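PDB 6I60: alpha-rhamnosidase, which probably hydrolyses terminal non-reducing alpha-L-rhamnose residues in alpha-L-rhamnosides. Local coordinates for residues L746-I749 with I750-D754; F768-L771 with T772-Y776; L396-E399 with D400-N404; S358-P361 with G362-V365; R528-L531 with N532-R535. All coordinates share one frame; numbering follows the deposited sequence.

How the contacts relate
Every contact is local, spanning a turn or helix segment of eight or nine residues, and they follow one another without nesting or crossing. Contact 4 comes first, closing the bend between strands 355-357 and 363-368. Contact 3 closes the hairpin 396-404, and Thr402 and Leu403 pack on Pro359, Glu360 and Val365 of contact 4 within the concanavalin-like domain. Contact 5 lies on helix 524-535 near the middle of the molecule, with its nearest atoms about 20 Å from those of contact 2. Contacts 1 and 2 end the successive helices 738-750 and 761-773 of the six-hairpin domain; Leu746 and Ile749 meet Leu771 and Tyr776 there.

Contact 1 (L746-I749 with I750-D754); sequences LEDI and IIRHD
His753 turns its imidazole back against Asp748, and ND1 donates to Asp748 O at 2.9 Å. The acceptor lies close to the ring plane, although the N-H is bent from a straight approach, with an angle of 144°. The His753 side chain runs beside that of Asp748, with ring and carboxylate planes 30° apart, and Asp748 OD2 stands 3.0 Å from His753 ND1. Gln721 NE2 gives OD2 a weak hydrogen bond from outside the segments. The other carboxylate oxygen, OD1, faces the aliphatic part of Arg752, 3.3 Å from its CD. Because it sits well out of the guanidinium plane, any attraction between them is probably electrostatic only, no N-H being directed at OD1. Arg752, extended from CG to NE, passes the carboxylate at a slant.

The carbonyls at this helix end are served in succession. Leu746 O takes Ile750 N at 2.7 Å, in the usual bond four residues apart. Glu747 O is shared by Ile751 N at 2.9 Å and Arg752 N at 3.1 Å; the second of these spans five residues and is the straighter. Beside them Ile751 CD1 rests 3.8 Å from Glu747 CB, the two side chains pointing the same way. Just beyond the segments, Ile749 is backbone hydrogen-bonded to Tyr755, and His756 ND1 hydrogen-bonds to His753 O.

The contact ends helix 738-750, where Leu746, Ile749 and Ile750 pack on Val779 of helix 777-784, and Ile749 also touches Ile767 and Leu771 of helix 761-773.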
loop_
_atom_site.group_PDB
_atom_site.type_symbol
_atom_site.label_atom_id
_atom_site.label_comp_id
_atom_site.label_asym_id
_atom_site.label_seq_id
_atom_site.Cartn_x
_atom_site.Cartn_y
_atom_site.Cartn_z
ATOM N N LEU A 746 10.169 8.580 -31.156
ATOM C CA LEU A 746 9.029 8.102 -31.931
ATOM C C LEU A 746 9.459 7.097 -32.993
ATOM O O LEU A 746 8.788 6.080 -33.199
ATOM C CB LEU A 746 8.301 9.282 -32.574
ATOM C CG LEU A 746 7.524 10.206 -31.632
ATOM C CD1 LEU A 746 7.139 11.500 -32.336
ATOM C CD2 LEU A 746 6.294 9.499 -31.080
ATOM N N GLU A 747 10.574 7.365 -33.676
ATOM C CA GLU A 747 11.040 6.441 -34.707
ATOM C C GLU A 747 11.515 5.124 -34.107
ATOM O O GLU A 747 11.339 4.067 -34.722
ATOM C CB GLU A 747 12.150 7.092 -35.531
ATOM C CG GLU A 747 11.701 8.335 -36.284
ATOM C CD GLU A 747 12.788 8.911 -37.167
ATOM O OE1 GLU A 747 12.473 9.325 -38.304
ATOM O OE2 GLU A 747 13.956 8.948 -36.726
ATOM N N ASP A 748 12.114 5.163 -32.915
ATOM C CA ASP A 748 12.492 3.922 -32.252
ATOM C C ASP A 748 11.266 3.134 -31.810
ATOM O O ASP A 748 11.313 1.900 -31.740
ATOM C CB ASP A 748 13.395 4.218 -31.057
ATOM C CG ASP A 748 14.224 3.020 -30.645
ATOM O OD1 ASP A 748 15.420 2.967 -31.005
ATOM O OD2 ASP A 748 13.679 2.130 -29.959
ATOM N N ILE A 749 10.166 3.825 -31.518
ATOM C CA ILE A 749 8.940 3.148 -31.112
ATOM C C ILE A 749 8.192 2.616 -32.328
ATOM O O ILE A 749 7.778 1.452 -32.362
ATOM C CB ILE A 749 8.058 4.100 -30.284
ATOM C CG1 ILE A 749 8.650 4.311 -28.889
ATOM C CG2 ILE A 749 6.637 3.566 -30.190
ATOM C CD1 ILE A 749 7.957 5.405 -28.100
ATOM N N ILE A 750 8.018 3.457 -33.347
ATOM C CA ILE A 750 7.168 3.091 -34.476
ATOM C C ILE A 750 7.937 2.249 -35.486
ATOM O O ILE A 750 7.479 1.176 -35.896
ATOM C CB ILE A 750 6.577 4.354 -35.127
ATOM C CG1 ILE A 750 5.742 5.133 -34.109
ATOM C CG2 ILE A 750 5.742 3.984 -36.341
ATOM C CD1 ILE A 750 5.059 6.353 -34.683
ATOM N N ILE A 751 9.109 2.716 -35.910
ATOM C CA ILE A 751 9.848 2.023 -36.962
ATOM C C ILE A 751 10.617 0.838 -36.393
ATOM O O ILE A 751 10.431 -0.307 -36.820
ATOM C CB ILE A 751 10.786 3.001 -37.697
ATOM C CG1 ILE A 751 10.008 4.221 -38.190
ATOM C CG2 ILE A 751 11.474 2.305 -38.859
ATOM C CD1 ILE A 751 10.892 5.334 -38.710
ATOM N N ARG A 752 11.485 1.093 -35.411
ATOM C CA ARG A 752 12.400 0.055 -34.948
ATOM C C ARG A 752 11.690 -1.030 -34.144
ATOM O O ARG A 752 12.136 -2.183 -34.140
ATOM C CB ARG A 752 13.522 0.677 -34.116
ATOM C CG ARG A 752 14.602 1.366 -34.943
ATOM C CD ARG A 752 15.745 1.857 -34.065
ATOM N NE ARG A 752 16.708 2.669 -34.804
ATOM C CZ ARG A 752 17.862 2.212 -35.285
ATOM N NH1 ARG A 752 18.199 0.942 -35.110
ATOM N NH2 ARG A 752 18.678 3.025 -35.944
ATOM N N HIS A 753 10.593 -0.695 -33.465
ATOM C CA HIS A 753 9.953 -1.632 -32.553
ATOM C C HIS A 753 8.479 -1.879 -32.841
ATOM O O HIS A 753 7.871 -2.719 -32.168
ATOM C CB HIS A 753 10.118 -1.151 -31.106
ATOM C CG HIS A 753 11.479 -1.412 -30.542
ATOM N ND1 HIS A 753 12.539 -0.551 -30.729
ATOM C CD2 HIS A 753 11.959 -2.444 -29.810
ATOM C CE1 HIS A 753 13.610 -1.038 -30.129
ATOM N NE2 HIS A 753 13.285 -2.186 -29.564
ATOM N N ASP A 754 7.890 -1.182 -33.815
ATOM C CA ASP A 754 6.508 -1.421 -34.236
ATOM C C ASP A 754 5.539 -1.297 -33.058
ATOM O O ASP A 754 4.763 -2.209 -32.761
ATOM C CB ASP A 754 6.374 -2.783 -34.922
ATOM C CG ASP A 754 5.050 -2.948 -35.642
ATOM O OD1 ASP A 754 4.616 -1.996 -36.324
ATOM O OD2 ASP A 754 4.444 -4.031 -35.521
#

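Contact 2 (F768-L771 with T772-Y776); sequences FDVL and TSYGY
Tyr774 crosses Val770 obliquely, its ring atom CD1 lying 4.2 Å from Val770 CG1, while the same ring edge has Val770 O near its plane. Val770 O also accepts Tyr774 N, at 3.3 Å. Just before it in the chain, two hydroxyls fold back onto the helix. Thr772 OG1 stands beside its own backbone N (chi1 -53°), which directs it at Phe768 O, 2.7 Å away; Thr772 N reaches the same oxygen from the opposite face of the carbonyl plane. Ser773 repeats the arrangement on Asp769 O, with OG at 2.8 Å and N at 2.9 Å, again from the two faces. Each carbonyl is thus gripped by two donors of a single residue. Thr772 OG1 is also bonded to Trp829 NE1, and a valine here would probably leave that indole N-H without its acceptor and Phe768 O with one donor fewer.

The helix then closes in a Schellman motif. Tyr776 N bonds to Leu771 O at 2.7 Å, Gly775 N makes a weak bond to Thr772 O, and Gly775 supplies the positive phi. The motif brings Leu771 CB within 4.3 Å of Tyr776 CB, an apolar contact across the turn.

Tyr776 is the N-cap of the next helix, 777-784, and its side chain lies on Leu742 and Leu746 of helix 738-750. On the other flanks, Phe768 and Thr772 meet helix 826-835, Val770 packs on helix 722-729, and Asp769 forms a salt bridge with Arg832.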
loop_
_atom_site.group_PDB
_atom_site.type_symbol
_atom_site.label_atom_id
_atom_site.label_comp_id
_atom_site.label_asym_id
_atom_site.label_seq_id
_atom_site.Cartn_x
_atom_site.Cartn_y
_atom_site.Cartn_z
ATOM N N PHE A 768 4.769 6.619 -21.226
ATOM C CA PHE A 768 3.407 6.919 -21.658
ATOM C C PHE A 768 3.066 8.386 -21.437
ATOM O O PHE A 768 2.386 9.003 -22.265
ATOM C CB PHE A 768 2.412 6.019 -20.927
ATOM C CG PHE A 768 2.548 4.569 -21.270
ATOM C CD1 PHE A 768 2.000 4.067 -22.436
ATOM C CD2 PHE A 768 3.233 3.708 -20.431
ATOM C CE1 PHE A 768 2.129 2.730 -22.759
ATOM C CE2 PHE A 768 3.364 2.371 -20.747
ATOM C CZ PHE A 768 2.811 1.881 -21.912
ATOM N N ASP A 769 3.531 8.963 -20.326
ATOM C CA ASP A 769 3.274 10.374 -20.062
ATOM C C ASP A 769 4.078 11.280 -20.988
ATOM O O ASP A 769 3.623 12.378 -21.324
ATOM C CB ASP A 769 3.582 10.699 -18.600
ATOM C CG ASP A 769 2.552 10.122 -17.646
ATOM O OD1 ASP A 769 1.341 10.242 -17.929
ATOM O OD2 ASP A 769 2.953 9.551 -16.609
ATOM N N VAL A 770 5.267 10.843 -21.409
ATOM C CA VAL A 770 6.087 11.666 -22.293
ATOM C C VAL A 770 5.412 11.824 -23.652
ATOM O O VAL A 770 5.291 12.939 -24.175
ATOM C CB VAL A 770 7.502 11.071 -22.429
ATOM C CG1 VAL A 770 8.169 11.570 -23.702
ATOM C CG2 VAL A 770 8.349 11.425 -21.215
ATOM N N LEU A 771 4.957 10.714 -24.240
ATOM C CA LEU A 771 4.271 10.797 -25.527
ATOM C C LEU A 771 2.955 11.556 -25.415
ATOM O O LEU A 771 2.572 12.271 -26.348
ATOM C CB LEU A 771 4.025 9.396 -26.092
ATOM C CG LEU A 771 5.150 8.370 -25.953
ATOM C CD1 LEU A 771 4.626 6.963 -26.207
ATOM C CD2 LEU A 771 6.303 8.694 -26.886
ATOM N N THR A 772 2.254 11.422 -24.288
ATOM C CA THR A 772 0.989 12.130 -24.125
ATOM C C THR A 772 1.210 13.630 -23.978
ATOM O O THR A 772 0.438 14.433 -24.519
ATOM C CB THR A 772 0.232 11.577 -22.917
ATOM O OG1 THR A 772 0.120 10.153 -23.034
ATOM C CG2 THR A 772 -1.160 12.188 -22.837
ATOM N N SER A 773 2.263 14.029 -23.259
ATOM C CA SER A 773 2.514 15.449 -23.039
ATOM C C SER A 773 2.889 16.165 -24.329
ATOM O O SER A 773 2.564 17.346 -24.497
ATOM C CB SER A 773 3.617 15.635 -21.997
ATOM O OG SER A 773 3.238 15.082 -20.749
ATOM N N TYR A 774 3.564 15.476 -25.248
ATOM C CA TYR A 774 4.014 16.076 -26.495
ATOM C C TYR A 774 3.038 15.838 -27.642
ATOM O O TYR A 774 3.428 15.936 -28.811
ATOM C CB TYR A 774 5.408 15.560 -26.851
ATOM C CG TYR A 774 6.499 16.111 -25.955
ATOM C CD1 TYR A 774 6.946 15.396 -24.852
ATOM C CD2 TYR A 774 7.074 17.349 -26.207
ATOM C CE1 TYR A 774 7.939 15.894 -24.029
ATOM C CE2 TYR A 774 8.069 17.857 -25.389
ATOM C CZ TYR A 774 8.499 17.124 -24.303
ATOM O OH TYR A 774 9.488 17.623 -23.485
ATOM N N GLY A 775 1.782 15.532 -27.332
ATOM C CA GLY A 775 0.761 15.428 -28.357
ATOM C C GLY A 775 0.787 14.160 -29.177
ATOM O O GLY A 775 0.338 14.169 -30.328
ATOM N N TYR A 776 1.290 13.062 -28.620
ATOM C CA TYR A 776 1.366 11.785 -29.325
ATOM C C TYR A 776 0.705 10.684 -28.505
ATOM O O TYR A 776 1.275 9.616 -28.269
ATOM C CB TYR A 776 2.813 11.428 -29.652
ATOM C CG TYR A 776 3.412 12.277 -30.749
ATOM C CD1 TYR A 776 3.092 12.050 -32.082
ATOM C CD2 TYR A 776 4.293 13.310 -30.452
ATOM C CE1 TYR A 776 3.636 12.824 -33.089
ATOM C CE2 TYR A 776 4.842 14.091 -31.452
ATOM C CZ TYR A 776 4.510 13.844 -32.768
ATOM O OH TYR A 776 5.053 14.616 -33.769
#

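Contact 3 (L396-E399 with D400-N404); sequences LTYE and DGTLN
The Tyr398 ring is overlaid on one face by Asn404, whose CB makes a CH-pi contact 3.9 Å from the ring centroid; the terminal amide continues over the phenol, its plane 28° from that of the ring. At the ring edge Thr402 OG1 lies nearly in plane, 3.5 Å from Tyr398 CD2. Asn404 has CG anti to the backbone N (chi1 -171°), which carries the amide across the ring. An alanine in place of this asparagine would probably leave the outer part of the ring without its cover and freer to turn.

The backbone is a tight hairpin, a type I turn followed by a G1 bulge. Gly401 N bonds to Tyr398 O at 3.1 Å, and Tyr398 N returns to Thr402 O at 2.7 Å. Asn404 N reaches Leu396 O at 3.0 Å. Gly401 has a positive phi at which a side chain would jam against the preceding carbonyl.

Asp400 OD1 accepts Thr402 N at 3.3 Å, which makes an Asx turn, and Thr402 OG1 as a second donor. Gly401 O is hydrogen-bonded to Trp357 NE1. Polar bonds thus fix the turn itself, whereas an aromatic-amide overlap holds the side chains on its flank.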
loop_
_atom_site.group_PDB
_atom_site.type_symbol
_atom_site.label_atom_id
_atom_site.label_comp_id
_atom_site.label_asym_id
_atom_site.label_seq_id
_atom_site.Cartn_x
_atom_site.Cartn_y
_atom_site.Cartn_z
ATOM N N LEU A 396 2.063 -21.539 -11.423
ATOM C CA LEU A 396 1.932 -22.048 -12.781
ATOM C C LEU A 396 1.670 -23.551 -12.763
ATOM O O LEU A 396 1.675 -24.199 -11.714
ATOM C CB LEU A 396 3.186 -21.724 -13.598
ATOM C CG LEU A 396 3.620 -20.261 -13.530
ATOM C CD1 LEU A 396 4.990 -20.064 -14.159
ATOM C CD2 LEU A 396 2.578 -19.370 -14.194
ATOM N N THR A 397 1.443 -24.103 -13.952
ATOM C CA THR A 397 1.165 -25.520 -14.120
ATOM C C THR A 397 2.023 -26.082 -15.245
ATOM O O THR A 397 2.601 -25.344 -16.046
ATOM C CB THR A 397 -0.320 -25.771 -14.424
ATOM O OG1 THR A 397 -0.566 -27.180 -14.479
ATOM C CG2 THR A 397 -0.702 -25.145 -15.761
ATOM N N TYR A 398 2.103 -27.407 -15.290
ATOM C CA TYR A 398 2.780 -28.120 -16.362
ATOM C C TYR A 398 1.756 -28.675 -17.347
ATOM O O TYR A 398 0.553 -28.718 -17.078
ATOM C CB TYR A 398 3.649 -29.249 -15.798
ATOM C CG TYR A 398 4.958 -28.775 -15.206
ATOM C CD1 TYR A 398 5.721 -27.804 -15.845
ATOM C CD2 TYR A 398 5.431 -29.294 -14.007
ATOM C CE1 TYR A 398 6.918 -27.366 -15.308
ATOM C CE2 TYR A 398 6.627 -28.861 -13.460
ATOM C CZ TYR A 398 7.366 -27.899 -14.116
ATOM O OH TYR A 398 8.555 -27.464 -13.577
ATOM N N GLU A 399 2.254 -29.108 -18.507
ATOM C CA GLU A 399 1.363 -29.618 -19.544
ATOM C C GLU A 399 0.651 -30.887 -19.090
ATOM O O GLU A 399 -0.520 -31.103 -19.421
ATOM C CB GLU A 399 2.150 -29.871 -20.830
ATOM C CG GLU A 399 1.295 -30.314 -22.006
ATOM C CD GLU A 399 2.007 -30.163 -23.336
ATOM O OE1 GLU A 399 1.315 -30.066 -24.372
ATOM O OE2 GLU A 399 3.256 -30.145 -23.346
ATOM N N ASP A 400 1.339 -31.735 -18.321
ATOM C CA ASP A 400 0.751 -32.975 -17.829
ATOM C C ASP A 400 -0.258 -32.756 -16.709
ATOM O O ASP A 400 -0.835 -33.736 -16.225
ATOM C CB ASP A 400 1.851 -33.926 -17.348
ATOM C CG ASP A 400 2.931 -33.217 -16.553
ATOM O OD1 ASP A 400 2.589 -32.404 -15.669
ATOM O OD2 ASP A 400 4.126 -33.474 -16.814
ATOM N N GLY A 401 -0.480 -31.514 -16.283
ATOM C CA GLY A 401 -1.475 -31.209 -15.278
ATOM C C GLY A 401 -0.952 -31.040 -13.869
ATOM O O GLY A 401 -1.747 -30.750 -12.967
ATOM N N THR A 402 0.345 -31.206 -13.646
ATOM C CA THR A 402 0.916 -31.075 -12.314
ATOM C C THR A 402 1.454 -29.666 -12.092
ATOM O O THR A 402 1.694 -28.907 -13.035
ATOM C CB THR A 402 2.026 -32.104 -12.092
ATOM O OG1 THR A 402 3.260 -31.597 -12.608
ATOM C CG2 THR A 402 1.691 -33.402 -12.793
ATOM N N LEU A 403 1.654 -29.332 -10.820
ATOM C CA LEU A 403 1.989 -27.970 -10.430
ATOM C C LEU A 403 3.443 -27.643 -10.733
ATOM O O LEU A 403 4.330 -28.491 -10.606
ATOM C CB LEU A 403 1.718 -27.762 -8.941
ATOM C CG LEU A 403 0.396 -27.082 -8.594
ATOM C CD1 LEU A 403 -0.735 -27.946 -9.069
ATOM C CD2 LEU A 403 0.281 -26.844 -7.100
ATOM N N ASN A 404 3.679 -26.396 -11.128
ATOM C CA ASN A 404 5.019 -25.877 -11.365
ATOM C C ASN A 404 5.379 -24.963 -10.200
ATOM O O ASN A 404 4.873 -23.840 -10.104
ATOM C CB ASN A 404 5.084 -25.132 -12.695
ATOM C CG ASN A 404 6.496 -24.761 -13.090
ATOM O OD1 ASN A 404 6.703 -23.982 -14.018
ATOM N ND2 ASN A 404 7.477 -25.319 -12.389
#

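Contact 4 (S358-P361 with G362-V365); sequences SPEP and GTYV
A type II turn running from Glu360 to Thr363 is closed by Thr363 N, which donates to Glu360 O at 3.0 Å. Pro361 and Gly362 fill its two central positions. The proline has polyproline-like backbone angles, and the glycine takes a positive phi of 78°, where a CB would clash with Pro361 O.

Behind the turn, the side chain of Ser358 reaches across to the strand. Its OG is swung away from its own backbone N (chi1 -178°), and in that position it donates to Thr363 O at 2.6 Å. Ser358 CA also approaches Thr363 O, at 3.3 Å, in a CA-H...O contact, so the hydroxyl and the alpha carbon of Ser358 approach the same oxygen. The hydroxyl lies over one face of the Tyr364 ring, displaced toward the rim, while Ser358 CB stands 4.0 Å from Tyr364 CD2.

Next to it, Pro359 lays CD against Val365 CG2 at 3.8 Å, the two side chains crossing at about a right angle. Glu360 and Thr363 instead run side by side in the same direction, with CB of the glutamate 4.1 Å from Thr363 OG1. Thr402 packs on both Pro359 and Glu360, and the backbone of Val365 bonds to Trp357 as strand 355-357 pairs with strand 363-368.

The chemistry divides the work: one backbone bond closes the bend, a serine hydroxyl ties the incoming chain to a strand carbonyl, and Pro359 meets Val365 in an apolar contact beside it.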
loop_
_atom_site.group_PDB
_atom_site.type_symbol
_atom_site.label_atom_id
_atom_site.label_comp_id
_atom_site.label_asym_id
_atom_site.label_seq_id
_atom_site.Cartn_x
_atom_site.Cartn_y
_atom_site.Cartn_z
ATOM N N SER A 358 -6.855 -34.556 -11.369
ATOM C CA SER A 358 -5.913 -35.440 -10.684
ATOM C C SER A 358 -4.855 -35.914 -11.670
ATOM O O SER A 358 -5.087 -36.881 -12.417
ATOM C CB SER A 358 -6.632 -36.628 -10.058
ATOM O OG SER A 358 -5.722 -37.465 -9.365
ATOM N N PRO A 359 -3.686 -35.269 -11.707
ATOM C CA PRO A 359 -2.632 -35.738 -12.617
ATOM C C PRO A 359 -2.000 -37.048 -12.180
ATOM O O PRO A 359 -1.548 -37.817 -13.037
ATOM C CB PRO A 359 -1.619 -34.586 -12.601
ATOM C CG PRO A 359 -1.824 -33.925 -11.283
ATOM C CD PRO A 359 -3.290 -34.057 -10.970
ATOM N N GLU A 360 -1.948 -37.325 -10.881
ATOM C CA GLU A 360 -1.425 -38.579 -10.366
ATOM C C GLU A 360 -2.373 -39.142 -9.318
ATOM O O GLU A 360 -3.096 -38.384 -8.662
ATOM C CB GLU A 360 -0.030 -38.396 -9.752
ATOM C CG GLU A 360 1.054 -38.122 -10.772
ATOM C CD GLU A 360 1.680 -36.760 -10.589
ATOM O OE1 GLU A 360 2.295 -36.253 -11.549
ATOM O OE2 GLU A 360 1.557 -36.199 -9.480
ATOM N N PRO A 361 -2.395 -40.465 -9.147
ATOM C CA PRO A 361 -3.327 -41.069 -8.183
ATOM C C PRO A 361 -3.108 -40.544 -6.771
ATOM O O PRO A 361 -1.976 -40.423 -6.298
ATOM C CB PRO A 361 -3.014 -42.566 -8.284
ATOM C CG PRO A 361 -2.435 -42.739 -9.650
ATOM C CD PRO A 361 -1.658 -41.482 -9.917
ATOM N N GLY A 362 -4.215 -40.229 -6.097
ATOM C CA GLY A 362 -4.174 -39.652 -4.772
ATOM C C GLY A 362 -3.851 -38.176 -4.726
ATOM O O GLY A 362 -4.035 -37.551 -3.672
ATOM N N THR A 363 -3.382 -37.596 -5.826
ATOM C CA THR A 363 -3.042 -36.182 -5.903
ATOM C C THR A 363 -4.178 -35.443 -6.600
ATOM O O THR A 363 -4.554 -35.795 -7.723
ATOM C CB THR A 363 -1.728 -35.983 -6.657
ATOM O OG1 THR A 363 -0.698 -36.773 -6.049
ATOM C CG2 THR A 363 -1.316 -34.520 -6.649
ATOM N N TYR A 364 -4.721 -34.424 -5.937
ATOM C CA TYR A 364 -5.825 -33.635 -6.467
ATOM C C TYR A 364 -5.417 -32.170 -6.533
ATOM O O TYR A 364 -4.934 -31.610 -5.543
ATOM C CB TYR A 364 -7.083 -33.817 -5.614
ATOM C CG TYR A 364 -7.617 -35.229 -5.675
ATOM C CD1 TYR A 364 -7.191 -36.191 -4.768
ATOM C CD2 TYR A 364 -8.525 -35.606 -6.654
ATOM C CE1 TYR A 364 -7.666 -37.489 -4.828
ATOM C CE2 TYR A 364 -9.007 -36.900 -6.722
ATOM C CZ TYR A 364 -8.573 -37.838 -5.808
ATOM O OH TYR A 364 -9.049 -39.125 -5.876
ATOM N N VAL A 365 -5.614 -31.558 -7.698
ATOM C CA VAL A 365 -5.159 -30.200 -7.977
ATOM C C VAL A 365 -6.372 -29.297 -8.150
ATOM O O VAL A 365 -7.314 -29.644 -8.873
ATOM C CB VAL A 365 -4.268 -30.156 -9.227
ATOM C CG1 VAL A 365 -4.057 -28.720 -9.668
ATOM C CG2 VAL A 365 -2.942 -30.848 -8.958
#

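Contact 5 (R528-L531 with N532-R535); sequences RKYL and NDIR
Lys529 leaves the backbone with CG opposite its amide nitrogen (chi1 177°) and then bends at chi2 and chi4, a path that returns NZ to Asp533 OD2, one helical turn on. The salt bridge measures 2.9 Å between Lys529 NZ and Asp533 OD2 and uses the syn lone pair of that oxygen. NZ is shared further with Gln220 O and Ser492 O, and Asp533 OD1 pairs with Arg226, so NZ has three acceptors and the carboxylate pairs with two basic side chains; the nearby positive groups would be expected to keep the carboxylate ionised.

Tyr530 swings its ring away from its own amide nitrogen (chi1 -171°), and the ring then meets two residues of the following turn, one over a face and one at the edge. Ile534 CD1 sits over the face in a CH-pi contact, 4.1 Å from the centroid. Asp533 OD2 stands 4.0 Å from Tyr530 CD1 at the ring edge, with the carboxylate nearly perpendicular to the ring.

All this belongs to helix 524-535 of the six-hairpin glycosidase domain, an (alpha/alpha)6 barrel in this family. Its carbonyls take the usual donors four residues on, such as Ile534 N to Tyr530 O at 3.0 Å.

Ile534 CD1 also meets Leu531 CD2, at 4.1 Å, and both residues rest on Tyr565 of helix 564-576. At the far end, Asn532 CA lies over the centre of one face of the Arg535 guanidinium, 4.1 Å from its plane, while Asn532 ND2 is hydrogen-bonded to Glu340.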
loop_
_atom_site.group_PDB
_atom_site.type_symbol
_atom_site.label_atom_id
_atom_site.label_comp_id
_atom_site.label_asym_id
_atom_site.label_seq_id
_atom_site.Cartn_x
_atom_site.Cartn_y
_atom_site.Cartn_z
ATOM N N ARG A 528 2.347 6.339 5.253
ATOM C CA ARG A 528 2.875 7.013 6.433
ATOM C C ARG A 528 3.644 6.040 7.317
ATOM O O ARG A 528 4.688 6.392 7.881
ATOM C CB ARG A 528 1.739 7.671 7.214
ATOM C CG ARG A 528 1.370 9.059 6.720
ATOM C CD ARG A 528 0.111 9.564 7.405
ATOM N NE ARG A 528 0.388 10.676 8.311
ATOM C CZ ARG A 528 0.133 10.658 9.616
ATOM N NH1 ARG A 528 -0.406 9.583 10.176
ATOM N NH2 ARG A 528 0.418 11.717 10.362
ATOM N N LYS A 529 3.146 4.809 7.445
ATOM C CA LYS A 529 3.876 3.787 8.185
ATOM C C LYS A 529 5.145 3.376 7.449
ATOM O O LYS A 529 6.190 3.162 8.074
ATOM C CB LYS A 529 2.975 2.574 8.427
ATOM C CG LYS A 529 3.659 1.419 9.139
ATOM C CD LYS A 529 3.828 0.230 8.215
ATOM C CE LYS A 529 4.371 -0.977 8.958
ATOM N NZ LYS A 529 5.383 -1.709 8.148
ATOM N N TYR A 530 5.074 3.260 6.120
ATOM C CA TYR A 530 6.249 2.860 5.354
ATOM C C TYR A 530 7.285 3.975 5.308
ATOM O O TYR A 530 8.493 3.709 5.314
ATOM C CB TYR A 530 5.845 2.446 3.939
ATOM C CG TYR A 530 6.972 1.813 3.154
ATOM C CD1 TYR A 530 7.649 0.703 3.647
ATOM C CD2 TYR A 530 7.365 2.327 1.925
ATOM C CE1 TYR A 530 8.684 0.119 2.934
ATOM C CE2 TYR A 530 8.400 1.750 1.205
ATOM C CZ TYR A 530 9.055 0.647 1.714
ATOM O OH TYR A 530 10.084 0.071 1.003
ATOM N N LEU A 531 6.830 5.230 5.253
ATOM C CA LEU A 531 7.761 6.352 5.308
ATOM C C LEU A 531 8.532 6.362 6.618
ATOM O O LEU A 531 9.702 6.764 6.650
ATOM C CB LEU A 531 7.010 7.670 5.117
ATOM C CG LEU A 531 6.799 8.111 3.668
ATOM C CD1 LEU A 531 6.078 9.449 3.611
ATOM C CD2 LEU A 531 8.130 8.178 2.936
ATOM N N ASN A 532 7.899 5.924 7.706
ATOM C CA ASN A 532 8.623 5.768 8.961
ATOM C C ASN A 532 9.654 4.651 8.860
ATOM O O ASN A 532 10.746 4.757 9.428
ATOM C CB ASN A 532 7.646 5.493 10.104
ATOM C CG ASN A 532 6.924 6.741 10.568
ATOM O OD1 ASN A 532 7.407 7.859 10.385
ATOM N ND2 ASN A 532 5.758 6.556 11.173
ATOM N N ASP A 533 9.318 3.568 8.151
ATOM C CA ASP A 533 10.258 2.461 7.996
ATOM C C ASP A 533 11.520 2.910 7.274
ATOM O O ASP A 533 12.630 2.491 7.627
ATOM C CB ASP A 533 9.594 1.306 7.244
ATOM C CG ASP A 533 8.509 0.626 8.057
ATOM O OD1 ASP A 533 8.382 0.934 9.261
ATOM O OD2 ASP A 533 7.781 -0.217 7.489
ATOM N N ILE A 534 11.370 3.760 6.257
ATOM C CA ILE A 534 12.532 4.316 5.574
ATOM C C ILE A 534 13.313 5.225 6.513
ATOM O O ILE A 534 14.550 5.244 6.499
ATOM C CB ILE A 534 12.089 5.056 4.298
ATOM C CG1 ILE A 534 11.397 4.084 3.341
ATOM C CG2 ILE A 534 13.272 5.730 3.624
ATOM C CD1 ILE A 534 10.181 4.664 2.664
ATOM N N ARG A 535 12.605 5.983 7.354
ATOM C CA ARG A 535 13.274 6.833 8.333
ATOM C C ARG A 535 14.025 6.001 9.365
ATOM O O ARG A 535 15.104 6.396 9.824
ATOM C CB ARG A 535 12.250 7.744 9.010
ATOM C CG ARG A 535 12.845 8.764 9.964
ATOM C CD ARG A 535 11.892 9.054 11.111
ATOM N NE ARG A 535 11.487 7.836 11.810
ATOM C CZ ARG A 535 10.271 7.626 12.307
ATOM N NH1 ARG A 535 9.335 8.558 12.181
ATOM N NH2 ARG A 535 9.992 6.488 12.930
#